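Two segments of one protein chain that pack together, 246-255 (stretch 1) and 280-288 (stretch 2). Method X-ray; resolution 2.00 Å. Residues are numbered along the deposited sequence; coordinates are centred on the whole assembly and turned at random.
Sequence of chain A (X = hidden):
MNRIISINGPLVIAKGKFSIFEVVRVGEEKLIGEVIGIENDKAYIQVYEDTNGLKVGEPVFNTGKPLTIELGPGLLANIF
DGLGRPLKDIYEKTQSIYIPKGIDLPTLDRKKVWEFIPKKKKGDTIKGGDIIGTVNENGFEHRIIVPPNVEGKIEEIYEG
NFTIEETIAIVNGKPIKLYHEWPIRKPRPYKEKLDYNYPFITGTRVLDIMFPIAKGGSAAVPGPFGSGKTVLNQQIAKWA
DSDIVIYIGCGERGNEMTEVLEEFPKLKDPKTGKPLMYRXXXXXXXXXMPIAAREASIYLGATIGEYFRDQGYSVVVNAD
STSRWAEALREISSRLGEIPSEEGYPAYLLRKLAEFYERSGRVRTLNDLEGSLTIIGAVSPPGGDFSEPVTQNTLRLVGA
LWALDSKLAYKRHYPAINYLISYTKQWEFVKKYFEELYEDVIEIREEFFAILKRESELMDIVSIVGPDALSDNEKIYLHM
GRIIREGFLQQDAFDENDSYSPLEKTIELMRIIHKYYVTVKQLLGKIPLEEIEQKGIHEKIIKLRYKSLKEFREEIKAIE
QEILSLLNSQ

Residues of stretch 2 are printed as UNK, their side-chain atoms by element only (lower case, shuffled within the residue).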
# COMPACT_ATOMS: atom_id res chain seq x y z
N ILE A 246 -6.34 37.99 11.49
CA ILE A 246 -6.62 37.72 10.08
C ILE A 246 -7.06 36.28 9.90
O ILE A 246 -6.29 35.35 10.16
CB ILE A 246 -5.38 37.99 9.21
CG1 ILE A 246 -5.00 39.47 9.32
CG2 ILE A 246 -5.65 37.63 7.76
CD1 ILE A 246 -3.61 39.76 8.86
N TYR A 247 -8.30 36.08 9.48
CA TYR A 247 -8.82 34.74 9.24
C TYR A 247 -8.84 34.44 7.75
O TYR A 247 -9.55 35.09 6.99
CB TYR A 247 -10.22 34.58 9.83
CG TYR A 247 -10.63 33.14 10.00
CD1 TYR A 247 -11.18 32.42 8.95
CD2 TYR A 247 -10.47 32.49 11.22
CE1 TYR A 247 -11.55 31.10 9.11
CE2 TYR A 247 -10.84 31.17 11.39
CZ TYR A 247 -11.38 30.48 10.33
OH TYR A 247 -11.75 29.16 10.49
N ILE A 248 -8.05 33.45 7.34
CA ILE A 248 -8.03 33.03 5.95
C ILE A 248 -8.85 31.77 5.74
O ILE A 248 -8.47 30.68 6.19
CB ILE A 248 -6.59 32.77 5.45
CG1 ILE A 248 -5.67 33.92 5.85
CG2 ILE A 248 -6.57 32.57 3.94
CD1 ILE A 248 -4.23 33.74 5.40
N GLY A 249 -9.99 31.91 5.07
CA GLY A 249 -10.77 30.76 4.65
C GLY A 249 -10.24 30.25 3.34
O GLY A 249 -10.64 30.71 2.27
N CYS A 250 -9.32 29.29 3.41
CA CYS A 250 -8.67 28.75 2.23
C CYS A 250 -9.34 27.45 1.79
O CYS A 250 -9.06 26.39 2.34
CB CYS A 250 -7.18 28.52 2.51
SG CYS A 250 -6.22 27.89 1.12
N GLY A 251 -10.22 27.55 0.79
CA GLY A 251 -10.85 26.39 0.20
C GLY A 251 -11.85 25.67 1.08
O GLY A 251 -12.05 24.46 0.93
N GLU A 252 -12.49 26.39 2.00
CA GLU A 252 -13.50 25.80 2.89
C GLU A 252 -14.91 26.29 2.60
O GLU A 252 -15.18 26.82 1.52
CB GLU A 252 -13.13 26.03 4.36
CG GLU A 252 -11.87 25.31 4.80
CD GLU A 252 -12.01 23.80 4.74
OE1 GLU A 252 -13.08 23.28 5.12
OE2 GLU A 252 -11.05 23.12 4.31
N ARG A 253 -15.82 26.11 3.56
CA ARG A 253 -17.24 26.39 3.34
C ARG A 253 -17.59 27.88 3.34
O ARG A 253 -17.08 28.65 4.15
CB ARG A 253 -18.11 25.67 4.39
CG ARG A 253 -17.96 24.15 4.37
CD ARG A 253 -18.82 23.47 5.44
NE ARG A 253 -18.54 22.03 5.51
CZ ARG A 253 -17.62 21.49 6.29
NH1 ARG A 253 -16.88 22.25 7.08
NH2 ARG A 253 -17.43 20.18 6.29
N GLY A 254 -18.47 28.27 2.42
CA GLY A 254 -18.92 29.65 2.34
C GLY A 254 -19.67 30.06 3.59
O GLY A 254 -19.51 31.19 4.07
N ASN A 255 -20.48 29.15 4.13
CA ASN A 255 -21.25 29.43 5.34
C ASN A 255 -20.39 29.76 6.56
O ASN A 255 -20.85 30.46 7.46
CB ASN A 255 -22.17 28.24 5.66
CG ASN A 255 -23.49 28.30 4.91
OD1 ASN A 255 -23.97 29.38 4.57
ND2 ASN A 255 -24.07 27.14 4.66
N UNK A 280 -10.67 42.65 12.97
CA UNK A 280 -10.64 41.44 12.16
C UNK A 280 -10.64 41.71 10.65
O UNK A 280 -11.36 42.59 10.17
c UNK A 280 -11.84 40.53 12.51
c UNK A 280 -11.76 39.21 11.77
o UNK A 280 -11.85 40.29 13.92
N UNK A 281 -9.81 40.97 9.93
CA UNK A 281 -9.83 40.99 8.46
C UNK A 281 -10.13 39.58 7.96
O UNK A 281 -9.48 38.61 8.37
c UNK A 281 -6.73 43.29 8.03
c UNK A 281 -8.47 41.45 7.89
c UNK A 281 -8.10 42.82 8.45
c UNK A 281 -8.52 41.48 6.37
N UNK A 282 -11.11 39.47 7.06
CA UNK A 282 -11.51 38.17 6.52
C UNK A 282 -11.07 38.02 5.07
O UNK A 282 -11.34 38.88 4.24
c UNK A 282 -15.13 37.55 7.91
c UNK A 282 -13.67 37.97 8.01
c UNK A 282 -12.92 37.05 8.93
c UNK A 282 -13.03 37.99 6.62
N UNK A 283 -10.38 36.92 4.79
CA UNK A 283 -10.01 36.58 3.41
C UNK A 283 -10.65 35.25 3.03
O UNK A 283 -10.32 34.20 3.59
c UNK A 283 -8.12 36.08 1.84
c UNK A 283 -6.41 37.85 3.81
c UNK A 283 -8.49 36.51 3.25
c UNK A 283 -7.88 37.88 3.56
N UNK A 284 -11.57 35.30 2.07
CA UNK A 284 -12.37 34.13 1.73
C UNK A 284 -12.17 33.67 0.29
O UNK A 284 -12.53 34.38 -0.65
c UNK A 284 -13.84 34.41 1.97
N UNK A 285 -11.60 32.49 0.12
CA UNK A 285 -11.63 31.81 -1.16
C UNK A 285 -12.19 30.41 -0.94
O UNK A 285 -11.45 29.47 -0.65
c UNK A 285 -10.24 31.74 -1.80
n UNK A 285 -10.10 30.29 -3.73
c UNK A 285 -10.31 31.53 -3.30
o UNK A 285 -10.54 32.46 -4.06
N UNK A 286 -13.51 30.29 -1.06
CA UNK A 286 -14.23 29.07 -0.72
C UNK A 286 -13.86 27.90 -1.63
O UNK A 286 -13.21 28.07 -2.66
o UNK A 286 -16.17 29.64 -2.06
c UNK A 286 -15.75 29.29 -0.74
c UNK A 286 -16.13 30.40 0.22
N UNK A 287 -14.29 26.71 -1.23
CA UNK A 287 -13.95 25.47 -1.92
C UNK A 287 -14.28 25.49 -3.41
O UNK A 287 -13.54 24.91 -4.22
c UNK A 287 -14.64 24.29 -1.24
o UNK A 287 -16.04 24.49 -1.21
N UNK A 288 -15.38 26.14 -3.78
CA UNK A 288 -15.79 26.19 -5.18
C UNK A 288 -15.40 27.48 -5.93
O UNK A 288 -15.80 27.68 -7.08
n UNK A 288 -19.35 27.19 -5.26
o UNK A 288 -17.75 27.67 -3.76
c UNK A 288 -17.29 25.92 -5.33
c UNK A 288 -18.15 27.01 -4.71

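Position 280 carries three side-chain atoms, a first carbon bearing one oxygen and one carbon, and none of them touches stretch 1. That beta-branched pattern is threonine, Thr280; it opens the strand, and its hydroxyl is satisfied elsewhere in the structure.

Position 281 has four carbons, forked at the first with one arm two carbons long, and packs against the side chain of Ile246: isoleucine. CB of Ile281 lies 4.2 Å from CG1 of Ile246, both side chains on the same face of the sheet, while its backbone O accepts a hydrogen bond from N of Tyr247 at 3.0 Å.

Position 282 also has four carbons, but the fork comes at the second, and a carbon at the end of the side chain touches Tyr247, which makes it leucine. The side chain of Leu282 lies on the face that Tyr247 uses, and its CD2 reaches to 3.8 Å from CB of Tyr247; the tyrosine ring itself leads away.

At 283 the fork returns to the first carbon, again with one two-carbon arm, the carbons touch both Ile246 and Ile248, and the residue is isoleucine. Ile283 bridges these two neighbours, with CD1 4.0 Å from CG2 of Ile246 and CG2 4.4 Å from CG2 of Ile248. No other residue of its stretch has more area covered by stretch 1.

Position 284 shows a single carbon with no close partner across the strands, so alanine. Ala284 pairs with Gly249 at a CA to CA distance of 4.7 Å.

Position 285 has two carbons, the second carrying an oxygen and a nitrogen: with four side-chain atoms, this is asparagine. The backbone does the work here, N of Asn285 donating to O of Gly249 (3.0 Å) and O of Asn285 accepting from N of Gly251 (2.7 Å).

Position 286 repeats the carbon bearing one oxygen and one carbon, the outer carbon touching Gly254, hence threonine. CG2 of Thr286 rests 3.6 Å from CA of Gly254, and its OG1 donates a hydrogen bond to a side-chain oxygen of position 288.

Position 287 is one carbon then one oxygen, the carbon touching Gly251: serine. N of Ser287 donates to O of Glu252 at 2.9 Å, and its CB sits 3.4 Å from O of Gly251.

Position 288 has two carbons, the second with oxygen and nitrogen, and makes no contact with stretch 1: asparagine. OD1 of Asn288 receives the Thr286 hydroxyl at 3.0 Å from OG1.

The rule is a parallel backbone ladder, continued past the strands by the Ser287 bond. Isoleucines pack one face. The other face carries the Tyr247 and Leu282 contact, and side-chain bulk is low only at the next pair, where Gly249 is in register with Ala284. Gly251, at positive phi, suits the turn where the strand ends.

Stretch 2 (280-288) TILIANTSN
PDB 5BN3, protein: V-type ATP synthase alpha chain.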